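PDB 3VTH: hydrogenase maturation factor from Thermoanaerobacter tengcongensis, which probably transfers the carbamoyl group of carbamoyl phosphate, with ATP, to the C-terminal cysteine of HypE during [NiFe]-hydrogenase maturation. Local coordinates for residues A[142-150]-A[445-453]; A[601-611]-A[620-628]. All coordinates share one frame; numbering follows the deposited sequence.

Contact 1: A[142-150]-A[445-453]; sequences RFSIIEDIP and RYKKLFRVD
Leu449 meets the loop 142-150 with both of its methyl groups. CD1 lies 4.0 Å from CA of Asp148 and also touches CG2 of Ile146 and CG2 of Ile149. CD2 comes to the edge of the Phe143 ring, near the ring plane, with CE2 of Phe143 at 4.0 Å. The leucine CG stands anti to the backbone N (chi1 -172°); one methyl goes to the ring, the other to the Asp148 backbone and the two isoleucines. CZ of Phe143 also touches the Tyr446 ring, 4.0 Å from CE2 of Tyr446. The two ring planes are inclined at 63°.

Arg451 closes the other end of the contact. It grips Asp148 end-on. NH1 of Arg451 lies 2.8 Å from OD1 of Asp148. NH2 of Arg451 lies 3.0 Å from OD1 of Asp148. Both bonds lie in the guanidinium plane and form a salt bridge. The carboxylate plane is turned 41° from the guanidinium. CD1 of Ile149 packs over one guanidinium face, 3.5 Å from NH2 of Arg451. NH1 also makes weak bonds to the carbonyls of Lys448 and Leu449, tying it back to the helix end. NH2 has a second acidic partner in Glu100. With an alanine in place of Arg451, the Asp148 carboxylate would probably lose its charged mate and the Ile149 methyl its flat support.

This interdomain packing joins the loop between helices 115-121 and 165-171, in the zinc-finger part, to the C-terminal end of helix 433-449 in the Kae1-like part. Tyr446 of the helix and Val452 just after it rest on Met415 of strand 414-417, and Phe450 stacks on Phe422 of strand 420-423.

Contact 2: A[601-611]-A[620-628]; sequences FDAVAALIGVR and AAMELESLM. With AP2 (phosphomethylphosphonic acid adenosyl ester), chain H.
The adenine pocket of the Kae1-like domain is partly built by this pair of helices, which holds the base of AP2, an ADP analogue. The C2 edge of the base comes over one face of the Phe601 ring, offset toward the rim, with CE1 of Phe601 3.6 Å from C2 of AP2. CB of Ala621 packs over one face of the base, 3.5 Å from N3 of AP2. Stretched out, with CG anti to its backbone N (chi1 -175°), Glu625 carries its carboxylate to the amino group: N6 of AP2 donates to OE1 of Glu625 at 2.8 Å. Its other oxygen, OE2, accepts from the backbone N of Arg707. Met622 of the same helix touches the other bound nucleotide, APC. Edge-to-face rings of Phe673 and His674 adjoin Phe601.

Behind the pocket, helices 601-607 and 620-626 cross at 66°, with their axes 8.9 Å apart. Where they meet, CB of Ala605 touches CB of Ala620 at 3.8 Å. One turn on from Ala620, Leu624 packs into the first helix. Its CD2 meets CD1 of Phe601 and CG1 of Val604, while its CD1 meets CD1 of Ile608. A Schellman motif ends the first helix, with Gly609 at positive phi as its C-prime residue. The chain then turns back, and Val610 and Arg611 face the second helix. CG2 of Val610 meets CD2 of Leu627 tip to tip.

NE of Arg611 forms a salt bridge to OE2 of Glu623 at 2.9 Å. The bond is bent (130°) and approaches on the syn side, tilted out of both planes. Near the start of both segments, one water bridges the helices: it donates to OD1 of Asp602 and accepts from the backbone N of Ala620. OD2 of Asp602 is paired with Arg599.

The two contacts are both largely buried but share no element. Their centres are 44 Å apart, on opposite sides of the chain's centre. Contact 1 joins distant parts of the sequence, a zinc-finger loop and a helix end of the first Kae1-like subdomain. Contact 2 is local: two helices of the second subdomain, separated by a short connection. Each combines a leucine-centred apolar patch with one arginine-carboxylate salt bridge. In both the charged pair lies beside the apolar patch, on a partly exposed arginine; in contact 1 it spans two domains, in contact 2 it stays within one subdomain. Contact 2 also binds a nucleotide base, whereas contact 1 is packing between domains.

Contact 1: A[142-150]-A[445-453]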
loop_
_atom_site.group_PDB
_atom_site.type_symbol
_atom_site.label_atom_id
_atom_site.label_comp_id
_atom_site.label_asym_id
_atom_site.label_seq_id
_atom_site.Cartn_x
_atom_site.Cartn_y
_atom_site.Cartn_z
ATOM N N ARG A 142 11.092 -0.771 -12.663
ATOM C CA ARG A 142 10.344 -0.162 -13.743
ATOM C C ARG A 142 10.029 1.255 -13.286
ATOM O O ARG A 142 10.826 2.159 -13.499
ATOM C CB ARG A 142 9.077 -0.973 -14.097
ATOM C CG ARG A 142 9.339 -2.361 -14.741
ATOM C CD ARG A 142 10.090 -2.265 -16.091
ATOM N NE ARG A 142 10.175 -3.591 -16.715
ATOM C CZ ARG A 142 11.141 -4.479 -16.496
ATOM N NH1 ARG A 142 12.139 -4.201 -15.668
ATOM N NH2 ARG A 142 11.102 -5.666 -17.103
ATOM N N PHE A 143 8.885 1.439 -12.625
ATOM C CA PHE A 143 8.501 2.752 -12.094
ATOM C C PHE A 143 9.665 3.547 -11.495
ATOM O O PHE A 143 9.897 4.713 -11.873
ATOM C CB PHE A 143 7.397 2.596 -11.038
ATOM C CG PHE A 143 7.022 3.889 -10.378
ATOM C CD1 PHE A 143 7.212 4.067 -9.017
ATOM C CD2 PHE A 143 6.511 4.947 -11.132
ATOM C CE1 PHE A 143 6.865 5.286 -8.403
ATOM C CE2 PHE A 143 6.166 6.171 -10.525
ATOM C CZ PHE A 143 6.341 6.339 -9.166
ATOM N N SER A 144 10.413 2.921 -10.587
ATOM C CA SER A 144 11.491 3.618 -9.890
ATOM C C SER A 144 12.521 4.278 -10.817
ATOM O O SER A 144 13.122 5.270 -10.428
ATOM C CB SER A 144 12.231 2.686 -8.918
ATOM O OG SER A 144 12.754 1.561 -9.623
ATOM N N ILE A 145 12.732 3.732 -12.015
ATOM C CA ILE A 145 13.751 4.295 -12.917
ATOM C C ILE A 145 13.200 4.928 -14.199
ATOM O O ILE A 145 13.968 5.340 -15.061
ATOM C CB ILE A 145 14.838 3.256 -13.272
ATOM C CG1 ILE A 145 14.236 2.088 -14.070
ATOM C CG2 ILE A 145 15.560 2.763 -11.960
ATOM C CD1 ILE A 145 15.298 1.195 -14.696
ATOM N N ILE A 146 11.878 5.043 -14.301
ATOM C CA ILE A 146 11.233 5.572 -15.522
ATOM C C ILE A 146 11.022 7.086 -15.391
ATOM O O ILE A 146 10.414 7.551 -14.425
ATOM C CB ILE A 146 9.908 4.807 -15.837
ATOM C CG1 ILE A 146 10.224 3.398 -16.370
ATOM C CG2 ILE A 146 9.018 5.568 -16.868
ATOM C CD1 ILE A 146 9.024 2.406 -16.322
ATOM N N GLU A 147 11.533 7.849 -16.361
ATOM C CA GLU A 147 11.400 9.302 -16.349
ATOM C C GLU A 147 10.188 9.783 -17.136
ATOM O O GLU A 147 9.673 10.866 -16.880
ATOM C CB GLU A 147 12.644 9.961 -16.949
ATOM C CG GLU A 147 13.958 9.560 -16.298
ATOM C CD GLU A 147 15.152 10.179 -16.996
ATOM O OE1 GLU A 147 15.002 10.692 -18.126
ATOM O OE2 GLU A 147 16.250 10.157 -16.420
ATOM N N ASP A 148 9.766 8.988 -18.121
ATOM C CA ASP A 148 8.805 9.427 -19.122
ATOM C C ASP A 148 8.433 8.208 -19.947
ATOM O O ASP A 148 9.119 7.180 -19.888
ATOM C CB ASP A 148 9.453 10.486 -20.032
ATOM C CG ASP A 148 8.431 11.358 -20.781
ATOM O OD1 ASP A 148 7.213 11.289 -20.510
ATOM O OD2 ASP A 148 8.866 12.126 -21.664
ATOM N N ILE A 149 7.348 8.333 -20.713
ATOM C CA ILE A 149 6.895 7.290 -21.632
ATOM C C ILE A 149 6.875 7.920 -23.015
ATOM O O ILE A 149 6.986 9.142 -23.106
ATOM C CB ILE A 149 5.498 6.725 -21.229
ATOM C CG1 ILE A 149 4.413 7.825 -21.185
ATOM C CG2 ILE A 149 5.598 6.027 -19.897
ATOM C CD1 ILE A 149 3.825 8.201 -22.554
ATOM N N PRO A 150 6.766 7.112 -24.102
ATOM C CA PRO A 150 6.717 5.656 -24.196
ATOM C C PRO A 150 7.977 5.034 -23.611
ATOM O O PRO A 150 9.080 5.578 -23.788
ATOM C CB PRO A 150 6.664 5.393 -25.703
ATOM C CG PRO A 150 6.142 6.617 -26.306
ATOM C CD PRO A 150 6.609 7.750 -25.420
ATOM N N ARG A 445 5.030 15.038 -10.525
ATOM C CA ARG A 445 5.580 13.943 -11.314
ATOM C C ARG A 445 4.557 12.947 -11.881
ATOM O O ARG A 445 4.730 12.427 -12.996
ATOM C CB ARG A 445 6.673 13.236 -10.531
ATOM C CG ARG A 445 8.000 13.938 -10.782
ATOM C CD ARG A 445 8.818 14.009 -9.560
ATOM N NE ARG A 445 9.149 12.675 -9.069
ATOM C CZ ARG A 445 10.340 12.343 -8.582
ATOM N NH1 ARG A 445 10.545 11.118 -8.150
ATOM N NH2 ARG A 445 11.322 13.245 -8.528
ATOM N N TYR A 446 3.507 12.682 -11.118
ATOM C CA TYR A 446 2.408 11.839 -11.591
ATOM C C TYR A 446 1.628 12.560 -12.697
ATOM O O TYR A 446 1.241 11.941 -13.687
ATOM C CB TYR A 446 1.488 11.445 -10.425
ATOM C CG TYR A 446 1.879 10.155 -9.704
ATOM C CD1 TYR A 446 1.037 9.039 -9.732
ATOM C CD2 TYR A 446 3.077 10.062 -8.986
ATOM C CE1 TYR A 446 1.373 7.859 -9.070
ATOM C CE2 TYR A 446 3.432 8.884 -8.303
ATOM C CZ TYR A 446 2.566 7.791 -8.347
ATOM O OH TYR A 446 2.899 6.630 -7.685
ATOM N N LYS A 447 1.406 13.866 -12.533
ATOM C CA LYS A 447 0.767 14.668 -13.595
ATOM C C LYS A 447 1.544 14.637 -14.903
ATOM O O LYS A 447 0.956 14.541 -15.978
ATOM C CB LYS A 447 0.559 16.126 -13.172
ATOM C CG LYS A 447 -0.512 16.310 -12.076
ATOM C CD LYS A 447 -0.843 17.793 -11.839
ATOM C CE LYS A 447 0.342 18.563 -11.341
ATOM N NZ LYS A 447 -0.007 20.001 -11.126
ATOM N N LYS A 448 2.862 14.733 -14.811
ATOM C CA LYS A 448 3.709 14.646 -15.992
ATOM C C LYS A 448 3.741 13.224 -16.545
ATOM O O LYS A 448 3.588 13.010 -17.742
ATOM C CB LYS A 448 5.132 15.098 -15.665
ATOM C CG LYS A 448 5.230 16.560 -15.282
ATOM C CD LYS A 448 6.691 17.026 -15.257
ATOM C CE LYS A 448 6.843 18.240 -14.337
ATOM N NZ LYS A 448 6.063 19.416 -14.851
ATOM N N LEU A 449 3.947 12.247 -15.670
ATOM C CA LEU A 449 4.110 10.872 -16.126
ATOM C C LEU A 449 2.843 10.356 -16.840
ATOM O O LEU A 449 2.929 9.721 -17.901
ATOM C CB LEU A 449 4.491 9.960 -14.960
ATOM C CG LEU A 449 4.882 8.520 -15.321
ATOM C CD1 LEU A 449 5.972 8.485 -16.398
ATOM C CD2 LEU A 449 5.333 7.799 -14.078
ATOM N N PHE A 450 1.680 10.641 -16.253
ATOM C CA PHE A 450 0.415 10.161 -16.805
ATOM C C PHE A 450 -0.391 11.196 -17.605
ATOM O O PHE A 450 -1.530 10.922 -17.998
ATOM C CB PHE A 450 -0.425 9.499 -15.703
ATOM C CG PHE A 450 0.284 8.358 -15.040
ATOM C CD1 PHE A 450 0.618 7.213 -15.771
ATOM C CD2 PHE A 450 0.659 8.434 -13.703
ATOM C CE1 PHE A 450 1.293 6.151 -15.165
ATOM C CE2 PHE A 450 1.341 7.381 -13.094
ATOM C CZ PHE A 450 1.657 6.239 -13.826
ATOM N N ARG A 451 0.214 12.360 -17.856
ATOM C CA ARG A 451 -0.404 13.434 -18.650
ATOM C C ARG A 451 -1.752 13.904 -18.070
ATOM O O ARG A 451 -2.706 14.152 -18.807
ATOM C CB ARG A 451 -0.551 13.013 -20.118
ATOM C CG ARG A 451 0.763 13.048 -20.917
ATOM C CD ARG A 451 1.635 11.823 -20.683
ATOM N NE ARG A 451 2.696 11.747 -21.688
ATOM C CZ ARG A 451 3.999 11.630 -21.424
ATOM N NH1 ARG A 451 4.427 11.543 -20.162
ATOM N NH2 ARG A 451 4.873 11.587 -22.429
ATOM N N VAL A 452 -1.813 14.014 -16.749
ATOM C CA VAL A 452 -3.023 14.442 -16.064
ATOM C C VAL A 452 -2.976 15.954 -15.817
ATOM O O VAL A 452 -2.032 16.475 -15.216
ATOM C CB VAL A 452 -3.216 13.707 -14.697
ATOM C CG1 VAL A 452 -4.520 14.134 -14.033
ATOM C CG2 VAL A 452 -3.158 12.176 -14.867
ATOM N N ASP A 453 -3.999 16.655 -16.282
ATOM C CA ASP A 453 -4.202 18.046 -15.894
ATOM C C ASP A 453 -5.526 18.136 -15.132
ATOM O O ASP A 453 -6.598 18.191 -15.740
ATOM C CB ASP A 453 -4.157 18.975 -17.128
ATOM C CG ASP A 453 -2.739 19.116 -17.718
ATOM O OD1 ASP A 453 -1.733 18.750 -17.051
ATOM O OD2 ASP A 453 -2.630 19.601 -18.861
#

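Contact 2: A[601-611]-A[620-628]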
loop_
_atom_site.group_PDB
_atom_site.type_symbol
_atom_site.label_atom_id
_atom_site.label_comp_id
_atom_site.label_asym_id
_atom_site.label_seq_id
_atom_site.Cartn_x
_atom_site.Cartn_y
_atom_site.Cartn_z
ATOM N N PHE A 601 -11.098 1.654 21.540
ATOM C CA PHE A 601 -9.999 0.707 21.762
ATOM C C PHE A 601 -8.958 1.249 22.742
ATOM O O PHE A 601 -8.549 0.530 23.654
ATOM C CB PHE A 601 -9.319 0.307 20.440
ATOM C CG PHE A 601 -9.901 -0.937 19.822
ATOM C CD1 PHE A 601 -9.154 -2.117 19.778
ATOM C CD2 PHE A 601 -11.192 -0.929 19.285
ATOM C CE1 PHE A 601 -9.690 -3.284 19.196
ATOM C CE2 PHE A 601 -11.735 -2.090 18.700
ATOM C CZ PHE A 601 -10.984 -3.271 18.670
ATOM N N ASP A 602 -8.554 2.513 22.576
ATOM C CA ASP A 602 -7.549 3.104 23.489
ATOM C C ASP A 602 -8.057 3.169 24.935
ATOM O O ASP A 602 -7.300 2.909 25.876
ATOM C CB ASP A 602 -7.120 4.500 23.035
ATOM C CG ASP A 602 -6.214 4.469 21.802
ATOM O OD1 ASP A 602 -5.739 3.376 21.413
ATOM O OD2 ASP A 602 -6.000 5.553 21.217
ATOM N N ALA A 603 -9.336 3.514 25.103
ATOM C CA ALA A 603 -9.958 3.548 26.440
ATOM C C ALA A 603 -9.912 2.174 27.136
ATOM O O ALA A 603 -9.587 2.064 28.333
ATOM C CB ALA A 603 -11.407 4.065 26.348
ATOM N N VAL A 604 -10.265 1.126 26.395
ATOM C CA VAL A 604 -10.182 -0.251 26.912
ATOM C C VAL A 604 -8.753 -0.622 27.284
ATOM O O VAL A 604 -8.511 -1.149 28.379
ATOM C CB VAL A 604 -10.727 -1.290 25.894
ATOM C CG1 VAL A 604 -10.496 -2.732 26.398
ATOM C CG2 VAL A 604 -12.210 -1.027 25.616
ATOM N N ALA A 605 -7.802 -0.347 26.391
ATOM C CA ALA A 605 -6.400 -0.729 26.643
ATOM C C ALA A 605 -5.857 -0.076 27.932
ATOM O O ALA A 605 -5.182 -0.736 28.736
ATOM C CB ALA A 605 -5.516 -0.396 25.451
ATOM N N ALA A 606 -6.188 1.201 28.124
ATOM C CA ALA A 606 -5.774 1.956 29.313
ATOM C C ALA A 606 -6.435 1.423 30.588
ATOM O O ALA A 606 -5.787 1.268 31.620
ATOM C CB ALA A 606 -6.092 3.452 29.134
ATOM N N LEU A 607 -7.730 1.133 30.489
ATOM C CA LEU A 607 -8.521 0.700 31.630
ATOM C C LEU A 607 -8.084 -0.648 32.142
ATOM O O LEU A 607 -8.099 -0.877 33.350
ATOM C CB LEU A 607 -10.014 0.667 31.290
ATOM C CG LEU A 607 -10.706 2.032 31.387
ATOM C CD1 LEU A 607 -12.096 1.981 30.752
ATOM C CD2 LEU A 607 -10.793 2.491 32.855
ATOM N N ILE A 608 -7.717 -1.556 31.240
ATOM C CA ILE A 608 -7.253 -2.870 31.700
ATOM C C ILE A 608 -5.729 -2.959 31.808
ATOM O O ILE A 608 -5.164 -4.046 31.949
ATOM C CB ILE A 608 -7.891 -4.042 30.918
ATOM C CG1 ILE A 608 -7.377 -4.103 29.471
ATOM C CG2 ILE A 608 -9.434 -3.904 30.948
ATOM C CD1 ILE A 608 -7.824 -5.357 28.726
ATOM N N GLY A 609 -5.074 -1.805 31.764
ATOM C CA GLY A 609 -3.643 -1.729 32.027
ATOM C C GLY A 609 -2.741 -2.344 30.972
ATOM O O GLY A 609 -1.635 -2.789 31.294
ATOM N N VAL A 610 -3.171 -2.346 29.726
ATOM C CA VAL A 610 -2.325 -2.762 28.629
ATOM C C VAL A 610 -1.188 -1.779 28.446
ATOM O O VAL A 610 -0.074 -2.148 28.357
ATOM C CB VAL A 610 -3.122 -2.919 27.344
ATOM C CG1 VAL A 610 -2.245 -3.116 26.142
ATOM C CG2 VAL A 610 -4.053 -4.037 27.457
ATOM N N ARG A 611 -1.520 -0.517 28.398
ATOM C CA ARG A 611 -0.605 0.615 28.279
ATOM C C ARG A 611 -1.303 1.861 28.822
ATOM O O ARG A 611 -2.523 1.945 28.771
ATOM C CB ARG A 611 -0.230 0.854 26.799
ATOM C CG ARG A 611 1.047 0.134 26.381
ATOM C CD ARG A 611 1.472 0.468 24.958
ATOM N NE ARG A 611 2.815 -0.070 24.705
ATOM C CZ ARG A 611 3.928 0.658 24.709
ATOM N NH1 ARG A 611 3.877 1.968 24.934
ATOM N NH2 ARG A 611 5.095 0.078 24.474
ATOM N N ALA A 620 -1.777 0.916 20.936
ATOM C CA ALA A 620 -2.544 0.272 21.996
ATOM C C ALA A 620 -3.611 -0.642 21.392
ATOM O O ALA A 620 -3.857 -1.718 21.900
ATOM C CB ALA A 620 -3.180 1.317 22.925
ATOM N N ALA A 621 -4.201 -0.243 20.274
ATOM C CA ALA A 621 -5.211 -1.115 19.647
ATOM C C ALA A 621 -4.601 -2.406 19.079
ATOM O O ALA A 621 -5.199 -3.479 19.175
ATOM C CB ALA A 621 -6.023 -0.354 18.595
ATOM N N MET A 622 -3.397 -2.299 18.526
ATOM C CA MET A 622 -2.652 -3.452 18.030
ATOM C C MET A 622 -2.285 -4.419 19.150
ATOM O O MET A 622 -2.391 -5.628 18.989
ATOM C CB MET A 622 -1.383 -2.983 17.290
ATOM C CG MET A 622 -1.714 -2.208 16.004
ATOM S SD MET A 622 -0.255 -1.404 15.281
ATOM C CE MET A 622 0.608 -2.848 14.664
ATOM N N GLU A 623 -1.862 -3.883 20.290
ATOM C CA GLU A 623 -1.480 -4.750 21.403
ATOM C C GLU A 623 -2.695 -5.471 21.986
ATOM O O GLU A 623 -2.620 -6.653 22.306
ATOM C CB GLU A 623 -0.727 -3.967 22.473
ATOM C CG GLU A 623 0.642 -3.451 21.977
ATOM C CD GLU A 623 1.456 -2.782 23.073
ATOM O OE1 GLU A 623 1.071 -2.886 24.266
ATOM O OE2 GLU A 623 2.489 -2.163 22.745
ATOM N N LEU A 624 -3.811 -4.755 22.079
ATOM C CA LEU A 624 -5.067 -5.315 22.564
ATOM C C LEU A 624 -5.532 -6.486 21.694
ATOM O O LEU A 624 -5.918 -7.542 22.213
ATOM C CB LEU A 624 -6.133 -4.210 22.653
ATOM C CG LEU A 624 -7.451 -4.473 23.380
ATOM C CD1 LEU A 624 -7.222 -4.901 24.836
ATOM C CD2 LEU A 624 -8.353 -3.230 23.300
ATOM N N GLU A 625 -5.453 -6.311 20.374
ATOM C CA GLU A 625 -5.775 -7.384 19.431
ATOM C C GLU A 625 -4.825 -8.577 19.562
ATOM O O GLU A 625 -5.269 -9.729 19.558
ATOM C CB GLU A 625 -5.770 -6.869 17.971
ATOM C CG GLU A 625 -6.232 -7.953 16.951
ATOM C CD GLU A 625 -5.883 -7.637 15.487
ATOM O OE1 GLU A 625 -5.301 -6.570 15.209
ATOM O OE2 GLU A 625 -6.182 -8.480 14.609
ATOM N N SER A 626 -3.528 -8.301 19.694
ATOM C CA SER A 626 -2.523 -9.361 19.771
ATOM C C SER A 626 -2.674 -10.275 20.984
ATOM O O SER A 626 -2.305 -11.442 20.920
ATOM C CB SER A 626 -1.103 -8.793 19.774
ATOM O OG SER A 626 -0.820 -8.197 18.514
ATOM N N LEU A 627 -3.197 -9.751 22.080
ATOM C CA LEU A 627 -3.257 -10.558 23.306
ATOM C C LEU A 627 -4.571 -11.324 23.479
ATOM O O LEU A 627 -4.745 -12.066 24.453
ATOM C CB LEU A 627 -2.937 -9.692 24.535
ATOM C CG LEU A 627 -3.808 -8.462 24.781
ATOM C CD1 LEU A 627 -5.138 -8.839 25.444
ATOM C CD2 LEU A 627 -3.050 -7.448 25.663
ATOM N N MET A 628 -5.503 -11.151 22.549
ATOM C CA MET A 628 -6.848 -11.691 22.753
ATOM C C MET A 628 -6.921 -13.226 22.827
ATOM O O MET A 628 -6.165 -13.930 22.160
ATOM C CB MET A 628 -7.860 -11.094 21.764
ATOM C CG MET A 628 -8.044 -11.789 20.447
ATOM S SD MET A 628 -9.588 -11.150 19.711
ATOM C CE MET A 628 -10.678 -12.491 20.079
HETATM P PB AP2 H . -7.932 8.310 11.008
HETATM O O1B AP2 H . -8.287 7.621 12.302
HETATM O O2B AP2 H . -9.004 8.365 9.964
HETATM O O3B AP2 H . -7.207 9.612 11.244
HETATM C C3A AP2 H . -6.651 7.222 10.330
HETATM P PA AP2 H . -7.225 5.575 9.823
HETATM O O1A AP2 H . -5.993 5.057 9.095
HETATM O O2A AP2 H . -8.570 5.519 9.141
HETATM O "O5'" AP2 H . -7.425 4.770 11.213
HETATM C "C5'" AP2 H . -6.258 4.439 11.957
HETATM C "C4'" AP2 H . -6.756 4.052 13.331
HETATM O "O4'" AP2 H . -7.375 2.765 13.270
HETATM C "C3'" AP2 H . -5.634 3.903 14.338
HETATM O "O3'" AP2 H . -5.211 5.182 14.822
HETATM C "C2'" AP2 H . -6.322 3.043 15.379
HETATM O "O2'" AP2 H . -7.098 3.925 16.197
HETATM C "C1'" AP2 H . -7.224 2.124 14.543
HETATM N N9 AP2 H . -6.537 0.804 14.447
HETATM C C8 AP2 H . -5.355 0.524 13.843
HETATM N N7 AP2 H . -5.006 -0.781 14.000
HETATM C C5 AP2 H . -5.981 -1.369 14.719
HETATM C C6 AP2 H . -6.247 -2.730 15.248
HETATM N N6 AP2 H . -5.386 -3.755 15.024
HETATM N N1 AP2 H . -7.388 -2.909 15.971
HETATM C C2 AP2 H . -8.274 -1.914 16.191
HETATM N N3 AP2 H . -8.085 -0.651 15.750
HETATM C C4 AP2 H . -6.979 -0.327 15.023
HETATM O O HOH W 1 -3.066 3.553 20.608
#